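Local coordinates for uncharacterized protein yedD (Klebsiella pneumoniae subsp. pneumoniae, PDB 4HWM) that is of unknown function but belongs to the YedD-like lipoproteins and folds into a closed antiparallel beta-barrel backed by a short helix, at residues Pro16-Leu21 with Ser72-Val77; Ser32-Pro37 with Asp53-Gln58; Ile44-Gly49 with Lys112-Ala117; Asn76-Ala79 with Ile83-Val86. All coordinates share one frame; numbering follows the deposited sequence.

Contact 1. Residues Pro16-Leu21 with Ser72-Val77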
loop_
_atom_site.group_PDB
_atom_site.type_symbol
_atom_site.label_atom_id
_atom_site.label_comp_id
_atom_site.label_asym_id
_atom_site.label_seq_id
_atom_site.Cartn_x
_atom_site.Cartn_y
_atom_site.Cartn_z
ATOM N N PRO A 16 -8.906 9.624 -5.269
ATOM C CA PRO A 16 -9.117 9.692 -3.843
ATOM C C PRO A 16 -9.548 8.346 -3.264
ATOM O O PRO A 16 -10.200 7.555 -3.947
ATOM C CB PRO A 16 -10.246 10.728 -3.685
ATOM C CG PRO A 16 -10.174 11.540 -4.932
ATOM C CD PRO A 16 -9.760 10.591 -5.997
ATOM N N ALA A 17 -9.128 8.058 -2.042
ATOM C CA ALA A 17 -9.497 6.796 -1.419
ATOM C C ALA A 17 -11.019 6.732 -1.243
ATOM O O ALA A 17 -11.601 7.663 -0.671
ATOM C CB ALA A 17 -8.827 6.681 -0.076
ATOM N N PRO A 18 -11.650 5.631 -1.692
ATOM C CA PRO A 18 -13.062 5.467 -1.299
ATOM C C PRO A 18 -13.227 5.380 0.206
ATOM O O PRO A 18 -12.329 4.941 0.919
ATOM C CB PRO A 18 -13.458 4.125 -1.924
ATOM C CG PRO A 18 -12.404 3.799 -2.898
ATOM C CD PRO A 18 -11.158 4.496 -2.484
ATOM N N ALA A 19 -14.407 5.740 0.699
ATOM C CA ALA A 19 -14.675 5.716 2.113
ATOM C C ALA A 19 -14.302 4.361 2.721
ATOM O O ALA A 19 -14.705 3.308 2.236
ATOM C CB ALA A 19 -16.164 6.006 2.372
ATOM N N GLY A 20 -13.531 4.418 3.804
ATOM C CA GLY A 20 -13.139 3.236 4.554
ATOM C C GLY A 20 -11.772 2.675 4.189
ATOM O O GLY A 20 -11.292 1.855 4.924
ATOM N N LEU A 21 -11.185 3.103 3.067
ATOM C CA LEU A 21 -9.925 2.536 2.589
ATOM C C LEU A 21 -8.712 3.286 3.127
ATOM O O LEU A 21 -7.685 2.666 3.377
ATOM C CB LEU A 21 -9.865 2.457 1.078
ATOM C CG LEU A 21 -8.624 1.768 0.489
ATOM C CD1 LEU A 21 -8.502 0.294 0.981
ATOM C CD2 LEU A 21 -8.590 1.897 -1.046
ATOM N N SER A 72 -14.647 1.424 -12.406
ATOM C CA SER A 72 -15.221 1.410 -11.047
ATOM C C SER A 72 -14.503 0.509 -10.017
ATOM O O SER A 72 -15.005 0.320 -8.899
ATOM C CB SER A 72 -16.702 1.024 -11.097
ATOM O OG SER A 72 -16.849 -0.393 -11.090
ATOM N N GLU A 73 -13.344 -0.042 -10.380
ATOM C CA GLU A 73 -12.572 -0.872 -9.461
ATOM C C GLU A 73 -11.322 -0.107 -9.081
ATOM O O GLU A 73 -10.806 0.669 -9.876
ATOM C CB GLU A 73 -12.210 -2.192 -10.114
ATOM C CG GLU A 73 -13.444 -3.018 -10.514
ATOM C CD GLU A 73 -13.060 -4.402 -10.998
ATOM O OE1 GLU A 73 -12.488 -4.511 -12.107
ATOM O OE2 GLU A 73 -13.316 -5.382 -10.268
ATOM N N ILE A 74 -10.868 -0.330 -7.850
ATOM C CA ILE A 74 -9.697 0.363 -7.294
ATOM C C ILE A 74 -8.424 -0.477 -7.424
ATOM O O ILE A 74 -8.412 -1.654 -7.082
ATOM C CB ILE A 74 -9.915 0.692 -5.810
ATOM C CG1 ILE A 74 -11.122 1.627 -5.667
ATOM C CG2 ILE A 74 -8.667 1.344 -5.197
ATOM C CD1 ILE A 74 -10.896 3.001 -6.280
ATOM N N TYR A 75 -7.373 0.182 -7.899
ATOM C CA TYR A 75 -6.033 -0.401 -8.030
ATOM C C TYR A 75 -4.988 0.477 -7.365
ATOM O O TYR A 75 -5.121 1.693 -7.353
ATOM C CB TYR A 75 -5.655 -0.492 -9.491
ATOM C CG TYR A 75 -6.591 -1.364 -10.304
ATOM C CD1 TYR A 75 -7.745 -0.832 -10.862
ATOM C CD2 TYR A 75 -6.330 -2.722 -10.483
ATOM C CE1 TYR A 75 -8.609 -1.632 -11.600
ATOM C CE2 TYR A 75 -7.200 -3.540 -11.234
ATOM C CZ TYR A 75 -8.331 -2.980 -11.776
ATOM O OH TYR A 75 -9.185 -3.763 -12.529
ATOM N N ASN A 76 -3.938 -0.147 -6.839
ATOM C CA ASN A 76 -2.719 0.556 -6.529
ATOM C C ASN A 76 -1.786 0.489 -7.742
ATOM O O ASN A 76 -1.531 -0.585 -8.243
ATOM C CB ASN A 76 -2.032 -0.025 -5.293
ATOM C CG ASN A 76 -0.848 0.825 -4.849
ATOM O OD1 ASN A 76 -0.872 2.046 -5.005
ATOM N ND2 ASN A 76 0.190 0.192 -4.309
ATOM N N VAL A 77 -1.284 1.639 -8.176
ATOM C CA VAL A 77 -0.285 1.735 -9.242
ATOM C C VAL A 77 1.021 2.220 -8.614
ATOM O O VAL A 77 1.094 3.329 -8.122
ATOM C CB VAL A 77 -0.713 2.719 -10.378
ATOM C CG1 VAL A 77 0.323 2.698 -11.493
ATOM C CG2 VAL A 77 -2.116 2.372 -10.879
#
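A loop leads into the first strand, 23-26, of the antiparallel beta-barrel, and its residues Pro16-Leu21 lie against strand 73-78, the fifth of the eight strands. The meeting is wholly apolar and is organised by Ile74, which receives Pro18 on one branch and Leu21 on the other. Pro18 and Ile74 reach toward each other tip to tip: the ring carbon Pro18 CG is 3.7 Å from Ile74 CG1, and the terminal methyl CD1 of Ile74 folds back to come within 3.8 Å of the same Pro18 CG. The torsions divide the work, since Ile74 CG1 stands anti to its carbonyl carbon (chi1 -61°) while CG2 is left on the side facing Leu21.

The loop keeps its shape through a turn from Pro18 to Leu21, closed by a bond of 3.0 Å from Leu21 N to Pro18 O, with backbone angles of type II and Gly20 in the position of positive phi. Beyond these contacts, Leu21 also touches Val86, the strand neighbour to which Ile74 is bonded through its backbone. Leu21 is buried; its side chain and that of Ile74 slide past each other in opposite directions, and their closest atoms are the methyls Leu21 CD2 and Ile74 CG2, 4.2 Å apart.

Contact 2. Residues Ser32-Pro37 with Asp53-Gln58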
loop_
_atom_site.group_PDB
_atom_site.type_symbol
_atom_site.label_atom_id
_atom_site.label_comp_id
_atom_site.label_asym_id
_atom_site.label_seq_id
_atom_site.Cartn_x
_atom_site.Cartn_y
_atom_site.Cartn_z
ATOM N N SER A 32 1.340 -16.870 2.638
ATOM C CA SER A 32 1.984 -17.889 1.798
ATOM C C SER A 32 2.703 -17.297 0.588
ATOM O O SER A 32 3.609 -17.932 0.043
ATOM C CB SER A 32 0.952 -18.930 1.365
ATOM O OG SER A 32 -0.045 -18.358 0.552
ATOM N N ALA A 33 2.285 -16.094 0.148
ATOM C CA ALA A 33 2.918 -15.401 -0.961
ATOM C C ALA A 33 4.318 -14.884 -0.651
ATOM O O ALA A 33 5.104 -14.639 -1.563
ATOM C CB ALA A 33 2.043 -14.221 -1.430
HETATM N N MSE A 34 4.638 -14.751 0.636
HETATM C CA MSE A 34 5.862 -14.113 1.052
HETATM C C MSE A 34 6.973 -15.115 1.298
HETATM O O MSE A 34 6.747 -16.324 1.375
HETATM C CB MSE A 34 5.578 -13.271 2.275
HETATM C CG MSE A 34 4.578 -12.122 1.995
HETATM SE SE MSE A 34 4.511 -10.785 3.379
HETATM C CE MSE A 34 5.978 -9.663 2.769
HETATM N N MSE A 35 8.170 -14.580 1.455
HETATM C CA MSE A 35 9.369 -15.402 1.529
HETATM C C MSE A 35 9.398 -16.363 2.724
HETATM O O MSE A 35 9.947 -17.452 2.654
HETATM C CB MSE A 35 10.586 -14.470 1.490
HETATM C CG MSE A 35 11.874 -15.060 1.076
HETATM SE SE MSE A 35 11.792 -15.943 -0.645
HETATM C CE MSE A 35 13.531 -16.736 -0.466
ATOM N N SER A 36 8.787 -15.969 3.829
ATOM C CA SER A 36 8.807 -16.739 5.055
ATOM C C SER A 36 7.670 -16.282 5.978
ATOM O O SER A 36 7.236 -15.132 5.847
ATOM C CB SER A 36 10.153 -16.525 5.747
ATOM O OG SER A 36 10.451 -17.631 6.609
ATOM N N PRO A 37 7.211 -17.146 6.914
ATOM C CA PRO A 37 6.085 -16.780 7.765
ATOM C C PRO A 37 6.220 -15.495 8.578
ATOM O O PRO A 37 5.199 -14.854 8.849
ATOM C CB PRO A 37 5.920 -17.989 8.698
ATOM C CG PRO A 37 6.375 -19.130 7.840
ATOM C CD PRO A 37 7.547 -18.584 7.067
ATOM N N ASP A 53 3.742 0.905 -0.328
ATOM C CA ASP A 53 3.724 -0.571 -0.226
ATOM C C ASP A 53 5.075 -0.948 0.368
ATOM O O ASP A 53 6.086 -0.708 -0.290
ATOM C CB ASP A 53 3.512 -1.142 -1.636
ATOM C CG ASP A 53 3.576 -2.660 -1.705
ATOM O OD1 ASP A 53 4.256 -3.286 -0.883
ATOM O OD2 ASP A 53 2.951 -3.205 -2.626
ATOM N N CYS A 54 5.079 -1.461 1.609
ATOM C CA CYS A 54 6.329 -1.709 2.344
ATOM C C CYS A 54 6.311 -3.131 2.832
ATOM O O CYS A 54 5.417 -3.519 3.571
ATOM C CB CYS A 54 6.446 -0.724 3.505
ATOM S SG CYS A 54 7.963 -0.835 4.432
ATOM N N ARG A 55 7.286 -3.915 2.404
ATOM C CA ARG A 55 7.352 -5.327 2.758
ATOM C C ARG A 55 8.706 -5.598 3.368
ATOM O O ARG A 55 9.687 -5.034 2.940
ATOM C CB ARG A 55 7.137 -6.173 1.529
ATOM C CG ARG A 55 5.844 -5.802 0.843
ATOM C CD ARG A 55 5.538 -6.691 -0.279
ATOM N NE ARG A 55 4.564 -6.110 -1.196
ATOM C CZ ARG A 55 3.887 -6.756 -2.126
ATOM N NH1 ARG A 55 4.062 -8.061 -2.319
ATOM N NH2 ARG A 55 3.065 -6.070 -2.904
ATOM N N GLN A 56 8.759 -6.448 4.375
ATOM C CA GLN A 56 9.988 -6.640 5.117
ATOM C C GLN A 56 10.136 -8.065 5.613
ATOM O O GLN A 56 9.170 -8.729 6.002
ATOM C CB GLN A 56 10.044 -5.693 6.305
ATOM C CG GLN A 56 8.950 -5.852 7.312
ATOM C CD GLN A 56 8.997 -4.783 8.351
ATOM O OE1 GLN A 56 9.837 -4.841 9.280
ATOM N NE2 GLN A 56 8.111 -3.812 8.242
ATOM N N TRP A 57 11.379 -8.524 5.589
ATOM C CA TRP A 57 11.761 -9.717 6.321
ATOM C C TRP A 57 13.243 -9.557 6.661
ATOM O O TRP A 57 13.563 -8.840 7.597
ATOM C CB TRP A 57 11.412 -10.996 5.552
ATOM C CG TRP A 57 11.786 -12.219 6.329
ATOM C CD1 TRP A 57 11.584 -12.437 7.672
ATOM C CD2 TRP A 57 12.434 -13.364 5.821
ATOM N NE1 TRP A 57 12.096 -13.668 8.023
ATOM C CE2 TRP A 57 12.632 -14.251 6.908
ATOM C CE3 TRP A 57 12.891 -13.732 4.558
ATOM C CZ2 TRP A 57 13.240 -15.490 6.756
ATOM C CZ3 TRP A 57 13.507 -14.955 4.405
ATOM C CH2 TRP A 57 13.691 -15.822 5.507
ATOM N N GLN A 58 14.136 -10.155 5.887
ATOM C CA GLN A 58 15.568 -9.921 6.062
ATOM C C GLN A 58 15.967 -8.545 5.547
ATOM O O GLN A 58 16.926 -7.957 6.037
ATOM C CB GLN A 58 16.439 -10.999 5.400
ATOM C CG GLN A 58 16.182 -12.407 5.887
ATOM C CD GLN A 58 16.490 -12.600 7.329
ATOM O OE1 GLN A 58 17.568 -12.223 7.798
ATOM N NE2 GLN A 58 15.546 -13.174 8.061
#
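Arg55 NH2, on a side chain that packs against Met34, is gripped by two carboxylates: Asp53 within its own strand and Asp96 beyond it. The bond from Arg55 NH2 to Asp53 OD2 measures 2.9 Å and is nearly straight at 174°. A second bond of 2.9 Å runs from Arg55 NE to Asp53 OD1, making a side-on, bidentate salt bridge in which each carboxylate oxygen offers its syn lone pair. Both oxygens lie almost in the guanidinium plane, an arrangement that fixes the rotation of the group. Tyr95 OH is a further partner of Asp53 OD2, and this mesh of bonds probably favours the charged forms of the pair.

With its head held in this way, Arg55 presents its aliphatic stem to the loop. In the conformer described, the side chain of selenomethionine Met34 crosses that stem obliquely, its methyl CE lying 3.9 Å from Arg55 CB. The contact thus joins the long loop between strands 23-26 and 40-45 to strand 50-56 of the barrel and to the residues just beyond that strand, at the protein surface.

There Trp57 meets the next two loop residues. Ser36 CB sits over one face of the indole, 3.5 Å from the centroid of the six-membered ring and 15° off its normal, a CH-pi contact; the opposite face is met by the amide of Gln58. The stem of selenomethionine Met35 crosses the indole at about a right angle, with Met35 CG 3.7 Å from Trp57 CZ3. Its bend at chi2 (55°) then carries the selenium and methyl away from the ring.

Contact 3. Residues Ile44-Gly49 with Lys112-Ala117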
loop_
_atom_site.group_PDB
_atom_site.type_symbol
_atom_site.label_atom_id
_atom_site.label_comp_id
_atom_site.label_asym_id
_atom_site.label_seq_id
_atom_site.Cartn_x
_atom_site.Cartn_y
_atom_site.Cartn_z
ATOM N N ILE A 44 0.073 1.764 3.077
ATOM C CA ILE A 44 -0.484 3.065 3.490
ATOM C C ILE A 44 -1.359 3.575 2.361
ATOM O O ILE A 44 -0.960 3.515 1.205
ATOM C CB ILE A 44 0.625 4.119 3.784
ATOM C CG1 ILE A 44 1.650 3.563 4.789
ATOM C CG2 ILE A 44 0.003 5.464 4.195
ATOM C CD1 ILE A 44 2.779 4.528 5.132
ATOM N N VAL A 45 -2.563 4.044 2.712
ATOM C CA VAL A 45 -3.429 4.704 1.734
ATOM C C VAL A 45 -3.837 6.037 2.348
ATOM O O VAL A 45 -4.467 6.056 3.407
ATOM C CB VAL A 45 -4.683 3.870 1.395
ATOM C CG1 VAL A 45 -5.578 4.611 0.378
ATOM C CG2 VAL A 45 -4.312 2.489 0.864
ATOM N N THR A 46 -3.441 7.145 1.737
ATOM C CA THR A 46 -3.843 8.473 2.256
ATOM C C THR A 46 -5.229 8.820 1.706
ATOM O O THR A 46 -5.685 8.235 0.705
ATOM C CB THR A 46 -2.877 9.584 1.895
ATOM O OG1 THR A 46 -3.013 9.898 0.508
ATOM C CG2 THR A 46 -1.419 9.204 2.241
ATOM N N LYS A 47 -5.865 9.825 2.310
ATOM C CA LYS A 47 -7.197 10.198 1.832
ATOM C C LYS A 47 -7.153 10.662 0.369
ATOM O O LYS A 47 -8.090 10.385 -0.392
ATOM C CB LYS A 47 -7.887 11.221 2.758
ATOM C CG LYS A 47 -7.301 12.633 2.771
ATOM C CD LYS A 47 -8.206 13.604 3.570
ATOM C CE LYS A 47 -7.699 15.033 3.496
ATOM N NZ LYS A 47 -6.293 15.209 3.993
ATOM N N GLU A 48 -6.073 11.314 -0.033
ATOM C CA GLU A 48 -5.916 11.799 -1.403
ATOM C C GLU A 48 -5.572 10.706 -2.410
ATOM O O GLU A 48 -5.587 10.954 -3.623
ATOM C CB GLU A 48 -4.839 12.898 -1.437
ATOM C CG GLU A 48 -5.215 14.146 -0.632
ATOM C CD GLU A 48 -4.867 14.067 0.848
ATOM O OE1 GLU A 48 -4.236 13.074 1.291
ATOM O OE2 GLU A 48 -5.232 15.015 1.589
ATOM N N GLY A 49 -5.255 9.492 -1.934
ATOM C CA GLY A 49 -4.949 8.398 -2.848
ATOM C C GLY A 49 -3.481 8.145 -3.080
ATOM O O GLY A 49 -3.142 7.365 -3.959
ATOM N N LYS A 112 9.461 5.058 8.988
ATOM C CA LYS A 112 10.648 5.834 8.618
ATOM C C LYS A 112 10.798 5.964 7.105
ATOM O O LYS A 112 11.074 7.035 6.595
ATOM C CB LYS A 112 11.940 5.211 9.195
ATOM C CG LYS A 112 12.179 5.486 10.669
ATOM C CD LYS A 112 13.228 4.527 11.267
ATOM C CE LYS A 112 13.554 4.906 12.715
ATOM N NZ LYS A 112 14.198 3.800 13.485
ATOM N N ALA A 113 10.592 4.856 6.406
ATOM C CA ALA A 113 10.719 4.854 4.946
ATOM C C ALA A 113 9.666 5.778 4.318
ATOM O O ALA A 113 9.961 6.524 3.396
ATOM C CB ALA A 113 10.607 3.441 4.386
ATOM N N TRP A 114 8.458 5.756 4.868
ATOM C CA TRP A 114 7.368 6.617 4.387
ATOM C C TRP A 114 7.697 8.086 4.603
ATOM O O TRP A 114 7.558 8.906 3.682
ATOM C CB TRP A 114 6.101 6.236 5.123
ATOM C CG TRP A 114 4.901 7.125 5.011
ATOM C CD1 TRP A 114 4.203 7.661 6.047
ATOM C CD2 TRP A 114 4.203 7.486 3.828
ATOM N NE1 TRP A 114 3.126 8.348 5.581
ATOM C CE2 TRP A 114 3.067 8.223 4.227
ATOM C CE3 TRP A 114 4.388 7.228 2.485
ATOM C CZ2 TRP A 114 2.155 8.759 3.314
ATOM C CZ3 TRP A 114 3.473 7.744 1.580
ATOM C CH2 TRP A 114 2.354 8.472 2.001
ATOM N N ALA A 115 8.168 8.428 5.799
ATOM C CA ALA A 115 8.476 9.827 6.092
ATOM C C ALA A 115 9.565 10.335 5.139
ATOM O O ALA A 115 9.505 11.449 4.635
ATOM C CB ALA A 115 8.889 9.984 7.553
ATOM N N LYS A 116 10.535 9.477 4.849
ATOM C CA LYS A 116 11.669 9.788 3.976
ATOM C C LYS A 116 11.211 10.038 2.536
ATOM O O LYS A 116 11.594 10.999 1.890
ATOM C CB LYS A 116 12.668 8.615 4.080
ATOM C CG LYS A 116 13.807 8.561 3.097
ATOM C CD LYS A 116 15.023 7.884 3.723
ATOM C CE LYS A 116 14.694 6.522 4.208
ATOM N NZ LYS A 116 14.436 5.544 3.112
ATOM N N ALA A 117 10.346 9.151 2.057
ATOM C CA ALA A 117 9.820 9.270 0.708
ATOM C C ALA A 117 9.014 10.560 0.591
ATOM O O ALA A 117 9.156 11.359 -0.363
ATOM C CB ALA A 117 8.967 8.057 0.359
#
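Trp114 and Ile44 bury most of the surface in this contact, with Thr46 adding a smaller share. The methyl CD1 of Ile44 stands over one face of the indole, 3.4 Å from the centroid of the five-membered ring and only 14° off its normal, which makes a close CH-pi contact. Its nearest single atom is Trp114 CG, and the other branch, Ile44 CG2, reaches the six-membered ring at Trp114 CZ2, 4.0 Å away. The indole gets there because Trp114 CG is anti to the backbone N (chi1 169°), which sends the ring out from the helix toward the strand.

The fold element at work is the helix 108-118 lying against the beta-barrel, with Trp114 reaching onto strand 40-45 and also meeting the ring of Phe52 on the adjoining strand 50-56. A disulfide between Cys54 and Cys110 ties the same helix covalently to that strand.

Thr46 sits where strand 40-45 gives way to a type I turn, closed by the bond of 3.0 Å from Gly49 N to Thr46 O. Its methyl CG2 approaches the indole obliquely, 3.8 Å from Trp114 CZ2. The two branches serve different ends: while CG2 packs on the tryptophan, OG1, placed between the backbone N and the carbonyl carbon (chi1 73°), is hydrogen-bonded to the backbone N of Asp50 just past the turn.

Contact 4. Residues Asn76-Ala79 with Ile83-Val86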
loop_
_atom_site.group_PDB
_atom_site.type_symbol
_atom_site.label_atom_id
_atom_site.label_comp_id
_atom_site.label_asym_id
_atom_site.label_seq_id
_atom_site.Cartn_x
_atom_site.Cartn_y
_atom_site.Cartn_z
ATOM N N ASN A 76 -3.938 -0.147 -6.839
ATOM C CA ASN A 76 -2.719 0.556 -6.529
ATOM C C ASN A 76 -1.786 0.489 -7.742
ATOM O O ASN A 76 -1.531 -0.585 -8.243
ATOM C CB ASN A 76 -2.032 -0.025 -5.293
ATOM C CG ASN A 76 -0.848 0.825 -4.849
ATOM O OD1 ASN A 76 -0.872 2.046 -5.005
ATOM N ND2 ASN A 76 0.190 0.192 -4.309
ATOM N N VAL A 77 -1.284 1.639 -8.176
ATOM C CA VAL A 77 -0.285 1.735 -9.242
ATOM C C VAL A 77 1.021 2.220 -8.614
ATOM O O VAL A 77 1.094 3.329 -8.122
ATOM C CB VAL A 77 -0.713 2.719 -10.378
ATOM C CG1 VAL A 77 0.323 2.698 -11.493
ATOM C CG2 VAL A 77 -2.116 2.372 -10.879
ATOM N N THR A 78 2.056 1.384 -8.593
ATOM C CA THR A 78 3.301 1.808 -7.957
ATOM C C THR A 78 4.090 2.673 -8.899
ATOM O O THR A 78 3.839 2.667 -10.105
ATOM C CB THR A 78 4.205 0.641 -7.551
ATOM O OG1 THR A 78 4.663 -0.013 -8.736
ATOM C CG2 THR A 78 3.517 -0.320 -6.644
ATOM N N ALA A 79 5.112 3.342 -8.356
ATOM C CA ALA A 79 5.978 4.236 -9.134
ATOM C C ALA A 79 6.748 3.504 -10.246
ATOM O O ALA A 79 7.242 4.147 -11.164
ATOM C CB ALA A 79 6.928 5.006 -8.211
ATOM N N ILE A 83 0.602 -2.796 -11.131
ATOM C CA ILE A 83 -0.825 -2.502 -10.937
ATOM C C ILE A 83 -1.485 -3.638 -10.164
ATOM O O ILE A 83 -1.466 -4.780 -10.600
ATOM C CB ILE A 83 -1.518 -2.256 -12.283
ATOM C CG1 ILE A 83 -0.929 -1.008 -12.951
ATOM C CG2 ILE A 83 -2.997 -2.047 -12.112
ATOM C CD1 ILE A 83 -1.513 -0.706 -14.342
ATOM N N TYR A 84 -2.069 -3.309 -9.011
ATOM C CA TYR A 84 -2.614 -4.296 -8.110
ATOM C C TYR A 84 -4.024 -3.924 -7.673
ATOM O O TYR A 84 -4.211 -2.895 -7.023
ATOM C CB TYR A 84 -1.761 -4.348 -6.852
ATOM C CG TYR A 84 -0.296 -4.664 -7.035
ATOM C CD1 TYR A 84 0.114 -5.860 -7.564
ATOM C CD2 TYR A 84 0.668 -3.786 -6.593
ATOM C CE1 TYR A 84 1.486 -6.148 -7.698
ATOM C CE2 TYR A 84 2.023 -4.076 -6.702
ATOM C CZ TYR A 84 2.425 -5.253 -7.255
ATOM O OH TYR A 84 3.788 -5.515 -7.364
ATOM N N PRO A 85 -5.000 -4.801 -7.946
ATOM C CA PRO A 85 -6.337 -4.531 -7.438
ATOM C C PRO A 85 -6.374 -4.583 -5.921
ATOM O O PRO A 85 -5.718 -5.429 -5.307
ATOM C CB PRO A 85 -7.199 -5.640 -8.070
ATOM C CG PRO A 85 -6.262 -6.697 -8.503
ATOM C CD PRO A 85 -4.959 -6.020 -8.792
ATOM N N VAL A 86 -7.136 -3.680 -5.335
ATOM C CA VAL A 86 -7.341 -3.614 -3.889
ATOM C C VAL A 86 -8.825 -3.820 -3.609
ATOM O O VAL A 86 -9.670 -3.079 -4.137
ATOM C CB VAL A 86 -6.934 -2.234 -3.352
ATOM C CG1 VAL A 86 -7.092 -2.171 -1.831
ATOM C CG2 VAL A 86 -5.512 -1.916 -3.726
#
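Asn76 and Tyr84 form an antiparallel hydrogen-bonded pair in which each backbone satisfies the other. Asn76 N donates to Tyr84 O at 2.8 Å. The return bond, Tyr84 N to Asn76 O, is 2.9 Å long. Asn76 O receives a further, softer contact from Ile83 CA, a CA-H...O approach of 3.4 Å, so this one oxygen meets two donors from the same strand.

The buried amide of Asn76 is satisfied at both ends: OD1 bonds to Thr51 OG1 and ND2 to Tyr95 OH. Its CG is anti to the backbone N (chi1 -172°), carrying the amide out on the face of the sheet that Tyr84 shares. Thr78 has its polar branch engaged too, OG1 being hydrogen-bonded to Asp82 OD2 in the hairpin loop, while its methyl CG2 rests 4.0 Å from Tyr84 CE2.

On the other face Val77 and Ile83, a non-hydrogen-bonded pair, lie side by side and point the same way, with Val77 CG2 4.1 Å from Ile83 CG1. The whole is a beta hairpin of strands 73-78 and 83-89; its segments 76-78 and 83-86 run antiparallel, with 156° between their directions. Strand 60-70 flanks it beyond Val77, whose backbone bonds to Lys66, and strand 92-95 follows 83-89 in the barrel, bringing the ring of Tyr95 against that of Tyr84.

All four contacts draw on one barrel sheet, and no active site or ligand is known to which they could be related. Contacts 1 and 4 share Asn76 and Val77 on strand 73-78, and their centres lie 10 Å apart. Contact 1 also touches contact 3, where Ala17 N lies 3.0 Å from Lys47 O, a probable hydrogen bond between the loop before strand 23-26 and the turn. Contact 2 sits across the chain's centre from contact 1, about 23 Å away between centres, yet reaches contact 4 where Asp53 OD2 packs 4.3 Å from Tyr84 CE2. Contacts 2 and 3 use the neighbouring strands 50-56 and 40-45.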